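PDB 3LL3: gluconate kinase from Lactobacillus acidophilus, which probably phosphorylates gluconate or a related substrate such as xylulose with ATP, as a member of the FGGY family of carbohydrate kinases. Local coordinates for residues A313-T316 with P317-L321; D407-R410 with Q411-N415. All coordinates share one frame; numbering follows the deposited sequence.

Contact 1: residues A313-T316 with P317-L321. With ATP (adenosine-5'-triphosphate), chain C.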
loop_
_atom_site.group_PDB
_atom_site.type_symbol
_atom_site.label_atom_id
_atom_site.label_comp_id
_atom_site.label_asym_id
_atom_site.label_seq_id
_atom_site.Cartn_x
_atom_site.Cartn_y
_atom_site.Cartn_z
ATOM N N ALA A 313 -9.348 -9.165 16.620
ATOM C CA ALA A 313 -10.796 -9.113 16.812
ATOM C C ALA A 313 -11.215 -8.799 18.257
ATOM O O ALA A 313 -12.342 -9.088 18.653
ATOM C CB ALA A 313 -11.445 -10.410 16.322
ATOM N N ASP A 314 -10.317 -8.202 19.037
ATOM C CA ASP A 314 -10.629 -7.805 20.415
ATOM C C ASP A 314 -10.392 -6.314 20.593
ATOM O O ASP A 314 -10.661 -5.745 21.642
ATOM C CB ASP A 314 -9.772 -8.582 21.418
ATOM C CG ASP A 314 -10.164 -10.048 21.513
ATOM O OD1 ASP A 314 -11.189 -10.431 20.894
ATOM O OD2 ASP A 314 -9.444 -10.807 22.211
ATOM N N GLU A 315 -9.861 -5.695 19.554
ATOM C CA GLU A 315 -9.666 -4.266 19.528
ATOM C C GLU A 315 -10.996 -3.556 19.326
ATOM O O GLU A 315 -11.643 -3.781 18.305
ATOM C CB GLU A 315 -8.802 -3.939 18.329
ATOM C CG GLU A 315 -8.232 -2.565 18.380
ATOM C CD GLU A 315 -7.039 -2.498 19.298
ATOM O OE1 GLU A 315 -6.685 -3.531 19.928
ATOM O OE2 GLU A 315 -6.450 -1.404 19.374
ATOM N N THR A 316 -11.394 -2.695 20.264
ATOM C CA THR A 316 -12.643 -1.928 20.128
ATOM C C THR A 316 -12.442 -0.765 19.157
ATOM O O THR A 316 -11.313 -0.374 18.896
ATOM C CB THR A 316 -13.146 -1.357 21.492
ATOM O OG1 THR A 316 -12.199 -0.407 22.000
ATOM C CG2 THR A 316 -13.349 -2.465 22.509
ATOM N N PRO A 317 -13.537 -0.225 18.595
ATOM C CA PRO A 317 -13.401 0.978 17.770
ATOM C C PRO A 317 -12.686 2.089 18.528
ATOM O O PRO A 317 -11.806 2.759 17.976
ATOM C CB PRO A 317 -14.855 1.366 17.506
ATOM C CG PRO A 317 -15.562 0.049 17.441
ATOM C CD PRO A 317 -14.870 -0.841 18.452
ATOM N N GLN A 318 -13.060 2.284 19.791
ATOM C CA GLN A 318 -12.413 3.295 20.623
ATOM C C GLN A 318 -10.907 3.055 20.787
ATOM O O GLN A 318 -10.118 3.992 20.720
ATOM C CB GLN A 318 -13.084 3.389 21.995
ATOM C CG GLN A 318 -12.674 4.627 22.759
ATOM C CD GLN A 318 -12.866 5.875 21.940
ATOM O OE1 GLN A 318 -13.928 6.089 21.357
ATOM N NE2 GLN A 318 -11.832 6.707 21.873
ATOM N N ASP A 319 -10.512 1.805 21.006
ATOM C CA ASP A 319 -9.086 1.474 21.112
ATOM C C ASP A 319 -8.369 1.911 19.827
ATOM O O ASP A 319 -7.290 2.502 19.867
ATOM C CB ASP A 319 -8.870 -0.038 21.317
ATOM C CG ASP A 319 -9.340 -0.542 22.680
ATOM O OD1 ASP A 319 -9.424 0.261 23.628
ATOM O OD2 ASP A 319 -9.618 -1.758 22.800
ATOM N N PHE A 320 -8.977 1.595 18.683
ATOM C CA PHE A 320 -8.393 1.932 17.390
ATOM C C PHE A 320 -8.231 3.434 17.264
ATOM O O PHE A 320 -7.164 3.921 16.903
ATOM C CB PHE A 320 -9.304 1.412 16.273
ATOM C CG PHE A 320 -8.720 1.525 14.892
ATOM C CD1 PHE A 320 -8.679 2.737 14.238
ATOM C CD2 PHE A 320 -8.250 0.411 14.236
ATOM C CE1 PHE A 320 -8.173 2.844 12.958
ATOM C CE2 PHE A 320 -7.730 0.512 12.940
ATOM C CZ PHE A 320 -7.696 1.733 12.310
ATOM N N LEU A 321 -9.305 4.169 17.546
ATOM C CA LEU A 321 -9.275 5.619 17.489
ATOM C C LEU A 321 -8.196 6.171 18.418
ATOM O O LEU A 321 -7.455 7.080 18.054
ATOM C CB LEU A 321 -10.638 6.176 17.894
ATOM C CG LEU A 321 -11.753 5.824 16.914
ATOM C CD1 LEU A 321 -13.088 6.297 17.454
ATOM C CD2 LEU A 321 -11.459 6.444 15.554
HETATM P PG ATP C . -28.100 1.751 9.635
HETATM O O1G ATP C . -27.733 0.847 10.981
HETATM O O2G ATP C . -28.832 3.173 10.085
HETATM O O3G ATP C . -28.956 0.975 8.741
HETATM P PB ATP C . -25.316 1.300 9.133
HETATM O O1B ATP C . -24.204 1.899 8.080
HETATM O O2B ATP C . -25.498 -0.138 8.973
HETATM O O3B ATP C . -26.714 2.142 8.828
HETATM P PA ATP C . -24.008 2.778 11.331
HETATM O O1A ATP C . -24.387 4.280 10.794
HETATM O O2A ATP C . -24.129 2.659 12.778
HETATM O O3A ATP C . -24.912 1.529 10.726
HETATM O "O5'" ATP C . -22.429 2.538 10.938
HETATM C "C5'" ATP C . -21.888 1.249 11.109
HETATM C "C4'" ATP C . -20.383 1.368 11.125
HETATM O "O4'" ATP C . -19.775 2.155 12.136
HETATM C "C3'" ATP C . -19.474 0.123 10.901
HETATM O "O3'" ATP C . -19.091 -0.096 9.575
HETATM C "C2'" ATP C . -18.347 0.271 11.986
HETATM O "O2'" ATP C . -17.105 -0.219 11.561
HETATM C "C1'" ATP C . -18.439 1.754 12.271
HETATM N N9 ATP C . -18.091 2.115 13.638
HETATM C C8 ATP C . -18.577 1.600 14.784
HETATM N N7 ATP C . -18.019 2.370 15.843
HETATM C C5 ATP C . -17.200 3.371 15.275
HETATM C C6 ATP C . -16.424 4.408 15.843
HETATM N N6 ATP C . -16.419 4.586 17.290
HETATM N N1 ATP C . -15.735 5.242 15.056
HETATM C C2 ATP C . -15.760 5.107 13.687
HETATM N N3 ATP C . -16.522 4.089 13.139
HETATM C C4 ATP C . -17.226 3.240 13.939
#
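T316 and D319 meet through two side-chain torsions: T316 OG1 sits between its own backbone N and carbonyl carbon (chi1 64°), and D319 CG lies beside the backbone N of D319 (chi1 -69°), so that each polar group turns back on the other's main chain. The result is a capping box at the start of helix 317-325. T316, the N-cap, accepts the amide of D319 on OG1 at 3.0 Å from D319 N, while D319 OD2 receives T316 N at 3.2 Å, the donor standing above the carboxylate plane in a nearly straight bond. The first turn closes with F320 N on T316 O at 3.1 Å. Beside the box, the bent chain of E315 brings OE2 to 3.4 Å from D319 CB, and E315 and D319 turn their carboxylate planes 65° apart. On the ligand side, P317 lays CB 3.6 Å from N6 of the ATP adenine, and L321 CD1 comes to 3.7 Å from its N1. Replacing D319 by alanine removes the carboxylate, which would probably leave T316 N without its acceptor and half of the capping box unmade, though the backbone bond to OG1 could remain. Two acidic side chains so near the helix start probably interact favourably with the helix dipole, though they should repel each other somewhat, while the adenine meets an apolar surface of proline and leucine.

Contact 2: residues D407-R410 with Q411-N415; sequences DFVR and QLCAN
D407 begins the turn by giving its carbonyl to Q411, with Q411 N 2.9 Å from D407 O, and CB of Q411 lies against the same oxygen. The carboxylate of D407 turns to the hydroxyl of Y461. F408 comes next: its carbonyl takes the amide of L412, and its ring, carried by a CG anti to the backbone N (chi1 170°), runs alongside the L412 side chain in the same direction. Contact is made by the far end of the ring, F408 CZ standing 3.5 Å from L412 CD1, with the methyl meeting the ring obliquely. V409 repeats the i to i+4 pattern, V409 O accepting C413 N at 2.9 Å, while V409 CG1 and C413 SG pack more loosely at 4.3 Å. R410 closes the series, with A414 N 3.1 Å from R410 O; its extended side chain leaves the helix, NE bonding to the carbonyl of L404 and NH1 to the hydroxyl of Y461, which D407 shares. Helix 407-417 is the crossover of a beta-alpha-beta unit between strands 396-400 and 421-424. F408 and L412 face helix 365-388, touching R370, I373 and I377, and F408 and V409 also face helix 317-325, whereas R410, C413 and A414 rest on strand 421-424 through T423 and I421.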
loop_
_atom_site.group_PDB
_atom_site.type_symbol
_atom_site.label_atom_id
_atom_site.label_comp_id
_atom_site.label_asym_id
_atom_site.label_seq_id
_atom_site.Cartn_x
_atom_site.Cartn_y
_atom_site.Cartn_z
ATOM N N ASP A 407 -15.699 12.418 18.328
ATOM C CA ASP A 407 -15.189 13.765 18.112
ATOM C C ASP A 407 -13.953 13.800 17.215
ATOM O O ASP A 407 -13.735 14.754 16.479
ATOM C CB ASP A 407 -14.816 14.413 19.452
ATOM C CG ASP A 407 -16.014 14.910 20.199
ATOM O OD1 ASP A 407 -17.140 14.835 19.654
ATOM O OD2 ASP A 407 -15.821 15.380 21.330
ATOM N N PHE A 408 -13.101 12.795 17.332
ATOM C CA PHE A 408 -11.879 12.779 16.550
ATOM C C PHE A 408 -12.217 12.729 15.035
ATOM O O PHE A 408 -11.701 13.509 14.222
ATOM C CB PHE A 408 -11.011 11.588 16.966
ATOM C CG PHE A 408 -9.837 11.348 16.052
ATOM C CD1 PHE A 408 -8.851 12.307 15.906
ATOM C CD2 PHE A 408 -9.721 10.162 15.342
ATOM C CE1 PHE A 408 -7.767 12.095 15.045
ATOM C CE2 PHE A 408 -8.639 9.931 14.494
ATOM C CZ PHE A 408 -7.663 10.901 14.340
ATOM N N VAL A 409 -13.098 11.821 14.667
ATOM C CA VAL A 409 -13.466 11.702 13.249
ATOM C C VAL A 409 -14.261 12.920 12.777
ATOM O O VAL A 409 -14.062 13.408 11.677
ATOM C CB VAL A 409 -14.212 10.391 12.963
ATOM C CG1 VAL A 409 -14.755 10.342 11.503
ATOM C CG2 VAL A 409 -13.275 9.213 13.222
ATOM N N ARG A 410 -15.143 13.433 13.623
ATOM C CA ARG A 410 -15.893 14.629 13.260
ATOM C C ARG A 410 -14.948 15.771 12.948
ATOM O O ARG A 410 -15.093 16.452 11.932
ATOM C CB ARG A 410 -16.869 15.006 14.376
ATOM C CG ARG A 410 -18.028 14.036 14.486
ATOM C CD ARG A 410 -18.777 14.185 15.791
ATOM N NE ARG A 410 -19.938 13.302 15.828
ATOM C CZ ARG A 410 -20.857 13.327 16.789
ATOM N NH1 ARG A 410 -20.732 14.187 17.801
ATOM N NH2 ARG A 410 -21.897 12.502 16.745
ATOM N N GLN A 411 -13.957 15.967 13.817
ATOM C CA GLN A 411 -13.017 17.064 13.643
ATOM C C GLN A 411 -12.119 16.850 12.443
ATOM O O GLN A 411 -11.762 17.795 11.716
ATOM C CB GLN A 411 -12.160 17.251 14.913
ATOM C CG GLN A 411 -11.263 18.470 14.839
ATOM C CD GLN A 411 -12.066 19.762 14.766
ATOM O OE1 GLN A 411 -11.833 20.610 13.901
ATOM N NE2 GLN A 411 -13.031 19.902 15.660
ATOM N N LEU A 412 -11.730 15.597 12.244
ATOM C CA LEU A 412 -10.904 15.249 11.095
ATOM C C LEU A 412 -11.640 15.584 9.789
ATOM O O LEU A 412 -11.052 16.102 8.833
ATOM C CB LEU A 412 -10.567 13.760 11.146
ATOM C CG LEU A 412 -9.108 13.445 10.900
ATOM C CD1 LEU A 412 -8.801 12.005 11.235
ATOM C CD2 LEU A 412 -8.825 13.720 9.455
ATOM N N CYS A 413 -12.936 15.291 9.752
ATOM C CA CYS A 413 -13.743 15.631 8.566
ATOM C C CYS A 413 -13.735 17.128 8.348
ATOM O O CYS A 413 -13.547 17.605 7.234
ATOM C CB CYS A 413 -15.192 15.165 8.734
ATOM S SG CYS A 413 -15.424 13.378 8.533
ATOM N N ALA A 414 -13.965 17.869 9.426
ATOM C CA ALA A 414 -13.926 19.329 9.374
ATOM C C ALA A 414 -12.588 19.818 8.813
ATOM O O ALA A 414 -12.550 20.707 7.962
ATOM C CB ALA A 414 -14.145 19.907 10.770
ATOM N N ASN A 415 -11.496 19.250 9.323
ATOM C CA ASN A 415 -10.157 19.633 8.892
ATOM C C ASN A 415 -9.825 19.293 7.424
ATOM O O ASN A 415 -9.147 20.070 6.745
ATOM C CB ASN A 415 -9.120 19.020 9.831
ATOM C CG ASN A 415 -9.217 19.575 11.246
ATOM O OD1 ASN A 415 -9.906 20.566 11.481
ATOM N ND2 ASN A 415 -8.534 18.937 12.188
#

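In the fold
Contacts 1 and 2 lie in the C-terminal FGGY family region, their centres about 18 Å apart, and meet directly through L321. CD2 of L321 is 4.0 Å from V409 CG2 and 4.1 Å from F408 CD2, so helices 317-325 and 407-417 pack together beside the nucleotide. Contact 1 carries two residues of the ATP pocket, P317 and L321; contact 2 stands one layer further back, the side chain of V409 being about 5 Å from ATP. The pocket is completed by residues such as G300 and G402, and G402 is about 9 Å from the side chain of P317 and about 8 Å from that of R410. I373 of helix 365-388 touches both L321 and L412.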